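Local coordinates for acetate kinase (Entamoeba histolytica, PDB 4H0O), which probably interconverts acetate and acetyl phosphate by phosphoryl transfer, as a pyrophosphate-dependent acetate kinase of the ASKHA superfamily, at residues S14-F19 with R148-I153; V114-L119 with G135-S140; I36-K41 with Q82-N87; A156-I161 with S217-V222; I192-N197 with K369-L374. All coordinates share one frame; numbering follows the deposited sequence.

Interactions 1, 2 and 3 belong to one sheet and its helices. Ser140 O and Gln149 NE2, 2.9 Å apart, probably hydrogen-bond interaction 2 to interaction 1, and Leu17 CD1 lies 4.1 Å from Leu84 CD1 between interactions 1 and 3. Interactions 4 and 5 reach the second sheet and meet where Ile221 CD1 lies 3.5 Å from Ile192 CD1. Interactions 1 and 4 adjoin along the chain. The predicted magnesium ligand Asn20 has its side chain about 5 Å from that of Ile18; the side chains of the predicted active-site Asp154 and transition-state stabiliser His184 lie about 7 and 6 Å from that of His158. Interactions 3 and 5 lie away from these sites.

Interaction 1: residues S14-F19 with R148-I153; sequences SNVLIF and RQYVAI
Tyr150 reaches from segment 148-153 to Val16 and Ile18 with the far end of its side chain, the phenol oxygen. Tyr150 OH is 4.3 Å from Val16 CG1 and 4.4 Å from Ile18 CG1, loose van der Waals distances at which the oxygen faces aliphatic carbon on two alternate residues of the same strand. Those two carbons are 4.5 Å from each other, and they subtend about 62° at the hydroxyl, so the oxygen is set against the pair rather than against a single side chain. CG of Tyr150 stands between its own backbone N and carbonyl carbon (chi1 66°), and from there the ring extends toward segment 14-19.

The polar need of this buried hydroxyl is met outside the two segments, by a hydrogen bond to the carbonyl oxygen of Ile394 in helix 390-402; that bond helps fix where the phenol ends. The side chain of Ile18 is also about 5 Å from that of Asn20, a predicted magnesium ligand, which puts the contact close to the probable active site.

The backbones explain why so little surface, 66 Å², is shared. Tyr150 CA and Ile18 CA are 9.9 Å apart, roughly two strand spacings, because strand 93-98 runs between them, parallel to both; Leu17 bonds through its backbone to Phe93 and Gly95. The contact thus spans one intervening strand of the mixed sheet in this ribonuclease H-like fold. Strand 26-31 pairs antiparallel on the far side of strand 16-21, and helix 390-402 packs Leu395 on Val16 and Ile18, and Leu401 on Tyr150.

Interaction 2: residues V114-L119 with G135-S140; sequences VVLKEL and GVIEIS
Ile137 meets two leucines of the opposing helix, each through a different branch of its side chain. Its CG2 methyl lies 3.8 Å from Leu116 CD2, while its CD1, at the end of the longer branch, lies 4.3 Å from Leu119 CD1. The division follows from the torsions: CG1 sits beside the backbone N and anti to the carbonyl carbon (chi1 -71°), which leaves CG2 anti to the N, and an extended chi2 of 178° carries CD1 well clear of the branch point. Leu116 and Leu119 have nearly the same conformation, CG beside the backbone N and CD1 extended from CA, yet they use different methyls, CD2 from the first and CD1 from the second. The side chains of Leu116 and Ile137 run past one another in opposite directions, so they meet flank to flank.

This is helix-on-helix packing between 113-120 and 129-143, two helices of the domain built on the eight-stranded mixed sheet. The closest CA atoms, those of Leu116 and Glu138, are 8.2 Å apart, and the end of the Glu138 side chain comes nearer to the other helix than its base does. Strand 93-98 lies beneath: Leu119 also rests on Phe98 and Ile137 on His96. In the loops before helix 113-120, Ile111 packs on Leu116 and Phe105 on Leu119, while Asp112 OD1 is hydrogen-bonded to the backbone N of Val115.

Interaction 3: residues I36-K41 with Q82-N87; sequences IVCSGK and QFLKEN
Cys38 places its thiol in the angle between Phe83 and Leu84, two consecutive residues near the end of helix 73-86. The sulfur does all the touching from the strand side: SG is 3.7 Å from Leu84 CD2 and 3.9 Å from Phe83 CE2. Toward the phenyl ring it comes in at the edge, 86° from the ring normal and 5.3 Å from the centroid, an in-plane sulfur-aromatic contact. With SG anti to the backbone N (chi1 -165°), the thiol is carried out from the strand to the helix.

ND2 of Asn87 stands 3.3 Å above one face of the same ring, offset toward the rim. Its amide is held by a nearly straight hydrogen bond (169°) from ND2 to Phe83 O, of 3.1 Å, within the helix end. His57 also stacks on Phe83. Asn87 and His57 thus help hold the ring whose edge meets the sulfur.

Away from this packed spot the contact soon ends. Gln82 and Glu86 are exposed and belong to the solvent side of the helix, while Ser39 turns its CB away from it.

Cys38 follows the corner the chain turns at Val37. Strand 36-44 lies between 26-31 and 54-59 in the sheet, Cys38 packing on Tyr28 and Leu59, and Phe83 reaches on to Ile64 and Ile66 of the outermost strand 62-67.

Interaction 4: residues A156-I161 with S217-V222; sequences AFHSTI and SCCGIV
Cys219 and Phe157 bury the most surface where the loop after strand 148-153, the last strand of the first sheet in chain order, comes to rest on strand 216-222 of the second. In this ribonuclease H-like kinase the contact thus sets the loop leaving the first sheet against a strand of the second. The Cys219 thiol, SG anti to its backbone N (chi1 -171°), is directed out of the strand toward the loop, where two consecutive aromatic residues receive it. His158 presents a ring edge: CE1 is 3.8 Å from SG, which lies 87° off the ring normal, in the plane of the imidazole. Phe157 meets the sulfur more loosely, CE2 to SG being 4.3 Å.

What sets the imidazole is hydrogen bonding outside the contact, ND1 to Ser226 OG and NE2 to Phe183 O, so both ring nitrogens are engaged while CE1 between them meets the thiol. The side chain of His158 is about 6 Å from that of His184, predicted to stabilise the transition state, and Ser217 OG bonds His184 ND1. Tyr188 of helix 185-195 packs on both Phe157 and Cys219. Ile221 CD1 lies 4.4 Å from the same Phe157 CE2, at the ring edge and near its plane.

Interaction 5: residues I192-N197 with K369-L374; sequences INSLKN and KKIEFL
Leu195 and Ile371 are the closest pair of backbone positions, 8.3 Å between their CA atoms, where the C-terminal part of helix 185-195 passes the residue just ahead of the short strand 372-373. That gap is bridged mainly by Ile371, whose CB points at the helix. An extended chi2 (174°) puts CD1 at the leading end, against Ser194: 3.6 Å from OG, 3.9 Å from CB and 3.8 Å from the backbone O of Ser194. The methyl is therefore laid against several atoms of one residue at once. The second branch works separately, CG2 lying 4.4 Å from Leu195 CD2, a looser apolar touch.

The hydrogen bond of Ser194 OG is made back along the helix, to Val191 O, with a weaker one to Tyr190 O. Pro387 lies against Ile371 as well, and Phe373, two residues on, packs on Val198 in the loop that follows the helix. Strand 372-373 is an edge strand of the six-stranded sheet within this chain and pairs antiparallel with 382-385, so the contact ties that sheet edge to the helix.

Its chemistry is that of dispersion and fit. The one polar side-chain atom involved, Ser194 OG, is already bonded within its helix and can lie against a methyl without losing a partner, consistent with modest, partly buried packing away from the predicted catalytic and ligand sites.

Interaction 1: residues S14-F19 with R148-I153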
# COMPACT_ATOMS: atom_id res chain seq x y z
N SER B 14 -0.07 44.43 -13.85
CA SER B 14 1.19 43.83 -13.42
C SER B 14 1.45 42.51 -14.14
O SER B 14 0.57 41.66 -14.23
CB SER B 14 1.18 43.61 -11.91
OG SER B 14 1.26 44.84 -11.21
N ASN B 15 2.67 42.36 -14.66
CA ASN B 15 3.05 41.15 -15.38
C ASN B 15 3.77 40.18 -14.45
O ASN B 15 4.57 40.59 -13.60
CB ASN B 15 3.93 41.49 -16.58
CG ASN B 15 3.20 42.32 -17.62
OD1 ASN B 15 2.00 42.16 -17.84
ND2 ASN B 15 3.93 43.22 -18.27
N VAL B 16 3.49 38.89 -14.62
CA VAL B 16 4.16 37.85 -13.83
C VAL B 16 4.86 36.87 -14.76
O VAL B 16 4.23 36.29 -15.65
CB VAL B 16 3.18 37.09 -12.92
CG1 VAL B 16 3.92 36.05 -12.09
CG2 VAL B 16 2.44 38.05 -12.01
N LEU B 17 6.16 36.70 -14.56
CA LEU B 17 6.94 35.75 -15.35
C LEU B 17 6.98 34.39 -14.65
O LEU B 17 7.44 34.29 -13.51
CB LEU B 17 8.36 36.29 -15.55
CG LEU B 17 9.38 35.37 -16.24
CD1 LEU B 17 8.93 35.03 -17.64
CD2 LEU B 17 10.76 36.02 -16.26
N ILE B 18 6.49 33.35 -15.31
CA ILE B 18 6.57 31.99 -14.76
C ILE B 18 7.56 31.14 -15.56
O ILE B 18 7.44 31.02 -16.78
CB ILE B 18 5.19 31.29 -14.73
CG1 ILE B 18 4.36 31.78 -13.55
CG2 ILE B 18 5.35 29.78 -14.63
CD1 ILE B 18 3.53 32.98 -13.86
N PHE B 19 8.54 30.57 -14.86
CA PHE B 19 9.49 29.67 -15.50
C PHE B 19 9.08 28.21 -15.32
O PHE B 19 8.80 27.77 -14.20
CB PHE B 19 10.90 29.89 -14.95
CG PHE B 19 11.61 31.07 -15.54
CD1 PHE B 19 11.90 31.11 -16.90
CD2 PHE B 19 12.02 32.13 -14.74
CE1 PHE B 19 12.56 32.20 -17.45
CE2 PHE B 19 12.69 33.21 -15.28
CZ PHE B 19 12.96 33.25 -16.64
N ARG B 148 10.28 41.21 -7.04
CA ARG B 148 9.83 40.21 -6.07
C ARG B 148 9.71 38.84 -6.75
O ARG B 148 9.13 38.73 -7.84
CB ARG B 148 8.48 40.62 -5.48
CG ARG B 148 8.44 42.05 -4.96
CD ARG B 148 9.28 42.21 -3.71
NE ARG B 148 8.62 41.68 -2.52
CZ ARG B 148 9.22 40.95 -1.59
NH1 ARG B 148 10.50 40.64 -1.71
NH2 ARG B 148 8.53 40.51 -0.54
N GLN B 149 10.28 37.82 -6.13
CA GLN B 149 10.23 36.47 -6.69
C GLN B 149 9.82 35.46 -5.63
O GLN B 149 10.09 35.66 -4.44
CB GLN B 149 11.58 36.09 -7.32
CG GLN B 149 12.10 37.12 -8.32
CD GLN B 149 13.19 36.60 -9.23
OE1 GLN B 149 13.26 35.40 -9.52
NE2 GLN B 149 14.06 37.50 -9.69
N TYR B 150 9.15 34.40 -6.06
CA TYR B 150 8.65 33.38 -5.14
C TYR B 150 8.90 31.98 -5.67
O TYR B 150 8.96 31.76 -6.89
CB TYR B 150 7.16 33.57 -4.86
CG TYR B 150 6.25 33.35 -6.05
CD1 TYR B 150 5.99 34.37 -6.95
CD2 TYR B 150 5.62 32.13 -6.25
CE1 TYR B 150 5.14 34.19 -8.02
CE2 TYR B 150 4.78 31.93 -7.33
CZ TYR B 150 4.54 32.96 -8.21
OH TYR B 150 3.70 32.76 -9.28
N VAL B 151 9.05 31.03 -4.76
CA VAL B 151 9.23 29.64 -5.14
C VAL B 151 8.05 28.80 -4.65
O VAL B 151 7.75 28.77 -3.45
CB VAL B 151 10.58 29.07 -4.64
CG1 VAL B 151 10.76 29.31 -3.15
CG2 VAL B 151 10.70 27.60 -4.98
N ALA B 152 7.35 28.16 -5.58
CA ALA B 152 6.24 27.28 -5.23
C ALA B 152 6.79 25.89 -4.94
O ALA B 152 7.35 25.24 -5.83
CB ALA B 152 5.24 27.23 -6.36
N ILE B 153 6.64 25.42 -3.70
CA ILE B 153 7.20 24.13 -3.29
C ILE B 153 6.18 22.99 -3.37
O ILE B 153 5.12 23.05 -2.74
CB ILE B 153 7.82 24.19 -1.87
CG1 ILE B 153 9.16 24.94 -1.89
CG2 ILE B 153 8.06 22.80 -1.34
CD1 ILE B 153 9.03 26.43 -1.76

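Interaction 2: residues V114-L119 with G135-S140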
# COMPACT_ATOMS: atom_id res chain seq x y z
N VAL B 114 17.71 33.63 3.25
CA VAL B 114 17.46 32.42 4.02
C VAL B 114 16.87 31.31 3.14
O VAL B 114 17.35 30.18 3.15
CB VAL B 114 16.52 32.69 5.21
CG1 VAL B 114 16.22 31.40 5.97
CG2 VAL B 114 17.13 33.72 6.15
N VAL B 115 15.83 31.66 2.39
CA VAL B 115 15.18 30.73 1.47
C VAL B 115 16.17 30.12 0.47
O VAL B 115 16.20 28.90 0.28
CB VAL B 115 14.02 31.42 0.71
CG1 VAL B 115 13.58 30.59 -0.48
CG2 VAL B 115 12.83 31.66 1.64
N LEU B 116 16.99 30.96 -0.15
CA LEU B 116 18.02 30.50 -1.08
C LEU B 116 18.99 29.52 -0.41
O LEU B 116 19.37 28.50 -1.01
CB LEU B 116 18.79 31.68 -1.66
CG LEU B 116 18.11 32.45 -2.79
CD1 LEU B 116 18.84 33.76 -3.08
CD2 LEU B 116 18.03 31.60 -4.05
N LYS B 117 19.38 29.82 0.82
CA LYS B 117 20.26 28.95 1.59
C LYS B 117 19.60 27.60 1.88
O LYS B 117 20.25 26.55 1.79
CB LYS B 117 20.65 29.64 2.90
CG LYS B 117 21.35 28.75 3.92
CD LYS B 117 21.12 29.27 5.33
CE LYS B 117 19.64 29.51 5.59
NZ LYS B 117 19.36 30.04 6.96
N GLU B 118 18.31 27.62 2.20
CA GLU B 118 17.57 26.40 2.51
C GLU B 118 17.26 25.58 1.26
O GLU B 118 17.26 24.35 1.31
CB GLU B 118 16.29 26.72 3.28
CG GLU B 118 16.50 27.25 4.70
CD GLU B 118 17.05 26.19 5.64
OE1 GLU B 118 16.98 24.99 5.31
OE2 GLU B 118 17.55 26.56 6.73
N LEU B 119 17.01 26.26 0.14
CA LEU B 119 16.80 25.59 -1.14
C LEU B 119 18.06 24.84 -1.57
O LEU B 119 17.98 23.74 -2.13
CB LEU B 119 16.39 26.59 -2.22
CG LEU B 119 14.98 27.19 -2.14
CD1 LEU B 119 14.81 28.32 -3.15
CD2 LEU B 119 13.93 26.11 -2.36
N GLY B 135 19.29 26.70 -10.36
CA GLY B 135 20.14 27.48 -11.25
C GLY B 135 19.38 28.62 -11.91
O GLY B 135 19.89 29.73 -12.04
N VAL B 136 18.14 28.33 -12.32
CA VAL B 136 17.28 29.33 -12.94
C VAL B 136 16.90 30.40 -11.92
O VAL B 136 16.90 31.59 -12.25
CB VAL B 136 16.01 28.69 -13.54
CG1 VAL B 136 15.03 29.75 -14.01
CG2 VAL B 136 16.38 27.77 -14.69
N ILE B 137 16.61 29.98 -10.69
CA ILE B 137 16.29 30.92 -9.61
C ILE B 137 17.46 31.87 -9.31
O ILE B 137 17.26 33.08 -9.20
CB ILE B 137 15.87 30.17 -8.32
CG1 ILE B 137 14.48 29.55 -8.50
CG2 ILE B 137 15.85 31.12 -7.13
CD1 ILE B 137 13.99 28.76 -7.30
N GLU B 138 18.67 31.33 -9.19
CA GLU B 138 19.85 32.14 -8.92
C GLU B 138 20.12 33.19 -10.01
O GLU B 138 20.39 34.35 -9.70
CB GLU B 138 21.09 31.26 -8.71
CG GLU B 138 21.44 31.03 -7.24
CD GLU B 138 22.81 30.41 -7.05
OE1 GLU B 138 23.34 29.81 -8.01
OE2 GLU B 138 23.37 30.54 -5.94
N ILE B 139 20.04 32.78 -11.27
CA ILE B 139 20.27 33.72 -12.37
C ILE B 139 19.13 34.73 -12.48
O ILE B 139 19.33 35.87 -12.91
CB ILE B 139 20.51 32.98 -13.72
CG1 ILE B 139 21.67 33.62 -14.48
CG2 ILE B 139 19.25 32.95 -14.57
CD1 ILE B 139 22.99 33.54 -13.75
N SER B 140 17.93 34.32 -12.06
CA SER B 140 16.75 35.17 -12.17
C SER B 140 16.79 36.28 -11.13
O SER B 140 16.40 37.42 -11.41
CB SER B 140 15.48 34.32 -12.00
OG SER B 140 14.37 34.91 -12.64

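Interaction 3: residues I36-K41 with Q82-N87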
# COMPACT_ATOMS: atom_id res chain seq x y z
N ILE B 36 -2.30 35.27 -20.89
CA ILE B 36 -0.94 35.18 -21.42
C ILE B 36 -0.67 36.30 -22.43
O ILE B 36 -1.42 36.47 -23.39
CB ILE B 36 -0.69 33.82 -22.09
CG1 ILE B 36 -1.01 32.68 -21.11
CG2 ILE B 36 0.74 33.72 -22.59
CD1 ILE B 36 -0.91 31.30 -21.72
N VAL B 37 0.41 37.05 -22.20
CA VAL B 37 0.79 38.14 -23.10
C VAL B 37 2.06 37.79 -23.87
O VAL B 37 2.29 38.31 -24.97
CB VAL B 37 0.99 39.46 -22.33
CG1 VAL B 37 -0.30 39.87 -21.65
CG2 VAL B 37 2.10 39.33 -21.30
N CYS B 38 2.86 36.90 -23.30
CA CYS B 38 4.09 36.44 -23.93
C CYS B 38 4.45 35.05 -23.43
O CYS B 38 4.17 34.71 -22.27
CB CYS B 38 5.24 37.42 -23.63
SG CYS B 38 6.71 37.21 -24.67
N SER B 39 5.05 34.24 -24.30
CA SER B 39 5.46 32.88 -23.94
C SER B 39 6.56 32.42 -24.89
O SER B 39 6.74 32.99 -25.97
CB SER B 39 4.27 31.92 -24.01
OG SER B 39 3.86 31.71 -25.35
N GLY B 40 7.29 31.38 -24.50
CA GLY B 40 8.38 30.91 -25.33
C GLY B 40 9.01 29.60 -24.90
O GLY B 40 8.80 29.13 -23.78
N LYS B 41 9.79 29.01 -25.81
CA LYS B 41 10.51 27.77 -25.54
C LYS B 41 11.92 27.90 -26.09
O LYS B 41 12.12 28.40 -27.20
CB LYS B 41 9.79 26.59 -26.19
CG LYS B 41 8.31 26.45 -25.81
CD LYS B 41 7.61 25.37 -26.62
CE LYS B 41 6.13 25.28 -26.27
NZ LYS B 41 5.41 24.30 -27.13
N GLN B 82 16.23 39.04 -21.08
CA GLN B 82 16.77 40.06 -21.96
C GLN B 82 15.80 40.40 -23.10
O GLN B 82 15.62 41.57 -23.44
CB GLN B 82 18.12 39.61 -22.52
CG GLN B 82 18.66 40.49 -23.64
CD GLN B 82 20.11 40.15 -23.97
OE1 GLN B 82 20.89 39.81 -23.09
NE2 GLN B 82 20.46 40.25 -25.25
N PHE B 83 15.17 39.37 -23.67
CA PHE B 83 14.21 39.56 -24.75
C PHE B 83 13.02 40.40 -24.30
O PHE B 83 12.55 41.27 -25.04
CB PHE B 83 13.71 38.21 -25.27
CG PHE B 83 12.49 38.30 -26.15
CD1 PHE B 83 12.62 38.56 -27.51
CD2 PHE B 83 11.22 38.10 -25.63
CE1 PHE B 83 11.50 38.63 -28.33
CE2 PHE B 83 10.09 38.18 -26.44
CZ PHE B 83 10.24 38.44 -27.79
N LEU B 84 12.54 40.14 -23.09
CA LEU B 84 11.37 40.83 -22.55
C LEU B 84 11.67 42.31 -22.29
O LEU B 84 10.81 43.17 -22.49
CB LEU B 84 10.87 40.13 -21.28
CG LEU B 84 10.45 38.68 -21.47
CD1 LEU B 84 10.26 37.97 -20.14
CD2 LEU B 84 9.17 38.60 -22.31
N LYS B 85 12.89 42.59 -21.83
CA LYS B 85 13.33 43.96 -21.62
C LYS B 85 13.39 44.71 -22.95
O LYS B 85 12.90 45.84 -23.05
CB LYS B 85 14.70 43.99 -20.94
CG LYS B 85 14.68 43.65 -19.46
CD LYS B 85 16.09 43.62 -18.87
CE LYS B 85 16.06 43.45 -17.36
NZ LYS B 85 17.43 43.38 -16.79
N GLU B 86 13.98 44.08 -23.96
CA GLU B 86 14.13 44.69 -25.28
C GLU B 86 12.79 44.93 -25.98
O GLU B 86 12.68 45.79 -26.85
CB GLU B 86 15.06 43.85 -26.16
CG GLU B 86 16.53 43.95 -25.77
CD GLU B 86 17.43 43.08 -26.63
OE1 GLU B 86 16.90 42.30 -27.45
OE2 GLU B 86 18.67 43.17 -26.49
N ASN B 87 11.77 44.16 -25.60
CA ASN B 87 10.44 44.35 -26.17
C ASN B 87 9.45 45.01 -25.21
O ASN B 87 8.24 44.95 -25.42
CB ASN B 87 9.88 43.02 -26.69
CG ASN B 87 10.52 42.59 -27.99
OD1 ASN B 87 9.98 42.83 -29.08
ND2 ASN B 87 11.68 41.95 -27.90

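Interaction 4: residues A156-I161 with S217-V222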
# COMPACT_ATOMS: atom_id res chain seq x y z
N ALA B 156 5.10 21.28 0.09
CA ALA B 156 4.62 22.11 1.20
C ALA B 156 3.17 21.84 1.63
O ALA B 156 2.86 21.88 2.82
CB ALA B 156 4.81 23.58 0.89
N PHE B 157 2.28 21.59 0.67
CA PHE B 157 0.86 21.37 0.96
C PHE B 157 0.64 20.24 1.95
O PHE B 157 -0.34 20.23 2.68
CB PHE B 157 0.07 21.11 -0.34
CG PHE B 157 -1.41 20.88 -0.13
CD1 PHE B 157 -2.21 21.86 0.44
CD2 PHE B 157 -2.01 19.69 -0.53
CE1 PHE B 157 -3.58 21.65 0.62
CE2 PHE B 157 -3.37 19.48 -0.36
CZ PHE B 157 -4.16 20.46 0.22
N HIS B 158 1.57 19.29 1.96
CA HIS B 158 1.44 18.10 2.80
C HIS B 158 2.07 18.27 4.18
O HIS B 158 2.25 17.28 4.90
CB HIS B 158 2.05 16.89 2.08
CG HIS B 158 1.43 16.61 0.75
ND1 HIS B 158 0.10 16.31 0.59
CD2 HIS B 158 1.98 16.56 -0.49
CE1 HIS B 158 -0.16 16.10 -0.69
NE2 HIS B 158 0.96 16.25 -1.36
N SER B 159 2.38 19.50 4.56
CA SER B 159 2.96 19.77 5.88
C SER B 159 1.93 19.56 7.00
O SER B 159 2.30 19.40 8.16
CB SER B 159 3.52 21.20 5.94
OG SER B 159 2.49 22.14 6.17
N THR B 160 0.65 19.54 6.64
CA THR B 160 -0.42 19.36 7.62
C THR B 160 -0.67 17.90 7.97
O THR B 160 -1.45 17.60 8.87
CB THR B 160 -1.74 19.99 7.14
OG1 THR B 160 -2.08 19.49 5.84
CG2 THR B 160 -1.61 21.51 7.09
N ILE B 161 -0.01 16.99 7.25
CA ILE B 161 -0.12 15.56 7.54
C ILE B 161 0.51 15.27 8.91
O ILE B 161 1.66 15.64 9.15
CB ILE B 161 0.54 14.70 6.45
CG1 ILE B 161 -0.13 14.93 5.09
CG2 ILE B 161 0.44 13.23 6.79
CD1 ILE B 161 0.40 14.03 3.97
N SER B 217 -0.66 10.19 -8.01
CA SER B 217 -0.93 10.06 -6.59
C SER B 217 -2.38 10.40 -6.25
O SER B 217 -3.10 10.98 -7.06
CB SER B 217 0.01 10.96 -5.78
OG SER B 217 -0.34 12.32 -5.91
N CYS B 218 -2.80 10.00 -5.05
CA CYS B 218 -4.10 10.40 -4.51
C CYS B 218 -3.88 11.16 -3.21
O CYS B 218 -2.89 10.93 -2.51
CB CYS B 218 -4.96 9.17 -4.22
SG CYS B 218 -5.56 8.32 -5.68
N CYS B 219 -4.81 12.04 -2.88
CA CYS B 219 -4.72 12.79 -1.64
C CYS B 219 -6.06 12.84 -0.90
O CYS B 219 -7.09 13.18 -1.49
CB CYS B 219 -4.23 14.21 -1.91
SG CYS B 219 -3.84 15.16 -0.41
N GLY B 220 -6.04 12.48 0.38
CA GLY B 220 -7.23 12.62 1.21
C GLY B 220 -7.25 14.01 1.82
O GLY B 220 -6.32 14.39 2.53
N ILE B 221 -8.30 14.77 1.53
CA ILE B 221 -8.36 16.17 1.95
C ILE B 221 -9.55 16.46 2.86
O ILE B 221 -10.71 16.29 2.47
CB ILE B 221 -8.38 17.10 0.72
CG1 ILE B 221 -7.11 16.89 -0.11
CG2 ILE B 221 -8.49 18.55 1.16
CD1 ILE B 221 -7.15 17.51 -1.48
N VAL B 222 -9.26 16.90 4.08
CA VAL B 222 -10.30 17.22 5.05
C VAL B 222 -10.35 18.73 5.28
O VAL B 222 -9.40 19.31 5.82
CB VAL B 222 -10.07 16.50 6.40
CG1 VAL B 222 -11.18 16.85 7.39
CG2 VAL B 222 -10.02 15.00 6.18

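Interaction 5: residues I192-N197 with K369-L374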
# COMPACT_ATOMS: atom_id res chain seq x y z
N ILE B 192 -8.16 22.32 -5.09
CA ILE B 192 -8.95 22.67 -3.92
C ILE B 192 -9.41 24.13 -3.96
O ILE B 192 -10.58 24.43 -3.70
CB ILE B 192 -8.17 22.40 -2.61
CG1 ILE B 192 -7.99 20.90 -2.40
CG2 ILE B 192 -8.89 23.00 -1.42
CD1 ILE B 192 -9.29 20.12 -2.48
N ASN B 193 -8.49 25.02 -4.29
CA ASN B 193 -8.81 26.44 -4.33
C ASN B 193 -9.83 26.77 -5.42
O ASN B 193 -10.69 27.63 -5.24
CB ASN B 193 -7.55 27.29 -4.51
CG ASN B 193 -7.84 28.77 -4.46
OD1 ASN B 193 -7.93 29.36 -3.38
ND2 ASN B 193 -7.99 29.39 -5.62
N SER B 194 -9.74 26.07 -6.55
CA SER B 194 -10.67 26.30 -7.66
C SER B 194 -12.06 25.76 -7.33
O SER B 194 -13.05 26.14 -7.96
CB SER B 194 -10.14 25.65 -8.94
OG SER B 194 -10.12 24.24 -8.81
N LEU B 195 -12.12 24.86 -6.35
CA LEU B 195 -13.38 24.24 -5.95
C LEU B 195 -14.16 25.09 -4.95
O LEU B 195 -15.34 24.85 -4.71
CB LEU B 195 -13.12 22.85 -5.37
CG LEU B 195 -12.72 21.77 -6.38
CD1 LEU B 195 -12.20 20.52 -5.69
CD2 LEU B 195 -13.91 21.42 -7.26
N LYS B 196 -13.50 26.10 -4.37
CA LYS B 196 -14.14 26.97 -3.39
C LYS B 196 -15.24 27.85 -4.00
O LYS B 196 -16.08 28.39 -3.28
CB LYS B 196 -13.10 27.83 -2.67
CG LYS B 196 -12.11 27.02 -1.84
CD LYS B 196 -11.17 27.90 -1.04
CE LYS B 196 -10.24 27.04 -0.18
NZ LYS B 196 -9.20 27.85 0.52
N ASN B 197 -15.23 27.98 -5.32
CA ASN B 197 -16.28 28.70 -6.04
C ASN B 197 -17.46 27.79 -6.36
O ASN B 197 -18.45 28.23 -6.94
CB ASN B 197 -15.74 29.29 -7.35
CG ASN B 197 -14.78 30.44 -7.13
OD1 ASN B 197 -14.79 31.08 -6.08
ND2 ASN B 197 -13.96 30.71 -8.13
N LYS B 369 -11.69 20.21 -19.81
CA LYS B 369 -11.27 21.57 -20.14
C LYS B 369 -11.77 22.55 -19.09
O LYS B 369 -11.25 23.66 -18.96
CB LYS B 369 -11.74 21.98 -21.53
CG LYS B 369 -10.98 21.29 -22.65
CD LYS B 369 -9.48 21.33 -22.38
CE LYS B 369 -8.69 20.52 -23.40
NZ LYS B 369 -7.26 20.40 -22.99
N LYS B 370 -12.77 22.12 -18.31
CA LYS B 370 -13.32 22.94 -17.23
C LYS B 370 -14.00 22.08 -16.17
O LYS B 370 -14.46 20.97 -16.46
CB LYS B 370 -14.31 23.97 -17.78
CG LYS B 370 -15.56 23.36 -18.40
CD LYS B 370 -16.63 24.42 -18.62
CE LYS B 370 -17.94 23.78 -19.07
NZ LYS B 370 -18.94 24.81 -19.47
N ILE B 371 -14.05 22.58 -14.94
CA ILE B 371 -14.67 21.86 -13.84
C ILE B 371 -16.13 21.55 -14.14
O ILE B 371 -16.95 22.45 -14.32
CB ILE B 371 -14.59 22.66 -12.52
CG1 ILE B 371 -13.13 22.92 -12.15
CG2 ILE B 371 -15.31 21.92 -11.41
CD1 ILE B 371 -12.97 23.82 -10.94
N GLU B 372 -16.46 20.26 -14.20
CA GLU B 372 -17.82 19.82 -14.49
C GLU B 372 -18.11 18.48 -13.84
O GLU B 372 -17.34 17.53 -13.97
CB GLU B 372 -18.05 19.74 -16.00
CG GLU B 372 -16.92 19.06 -16.76
CD GLU B 372 -17.16 19.02 -18.26
OE1 GLU B 372 -18.25 18.56 -18.67
OE2 GLU B 372 -16.27 19.46 -19.02
N PHE B 373 -19.24 18.40 -13.13
CA PHE B 373 -19.64 17.17 -12.46
C PHE B 373 -20.08 16.11 -13.47
O PHE B 373 -20.83 16.40 -14.40
CB PHE B 373 -20.77 17.45 -11.46
CG PHE B 373 -20.34 18.30 -10.30
CD1 PHE B 373 -20.36 19.68 -10.38
CD2 PHE B 373 -19.93 17.71 -9.11
CE1 PHE B 373 -19.98 20.46 -9.31
CE2 PHE B 373 -19.54 18.49 -8.03
CZ PHE B 373 -19.57 19.86 -8.14
N LEU B 374 -19.60 14.88 -13.27
CA LEU B 374 -19.94 13.78 -14.16
C LEU B 374 -21.02 12.88 -13.55
O LEU B 374 -21.60 12.04 -14.23
CB LEU B 374 -18.69 12.98 -14.51
CG LEU B 374 -17.51 13.81 -15.00
CD1 LEU B 374 -16.32 12.95 -15.41
CD2 LEU B 374 -17.94 14.70 -16.15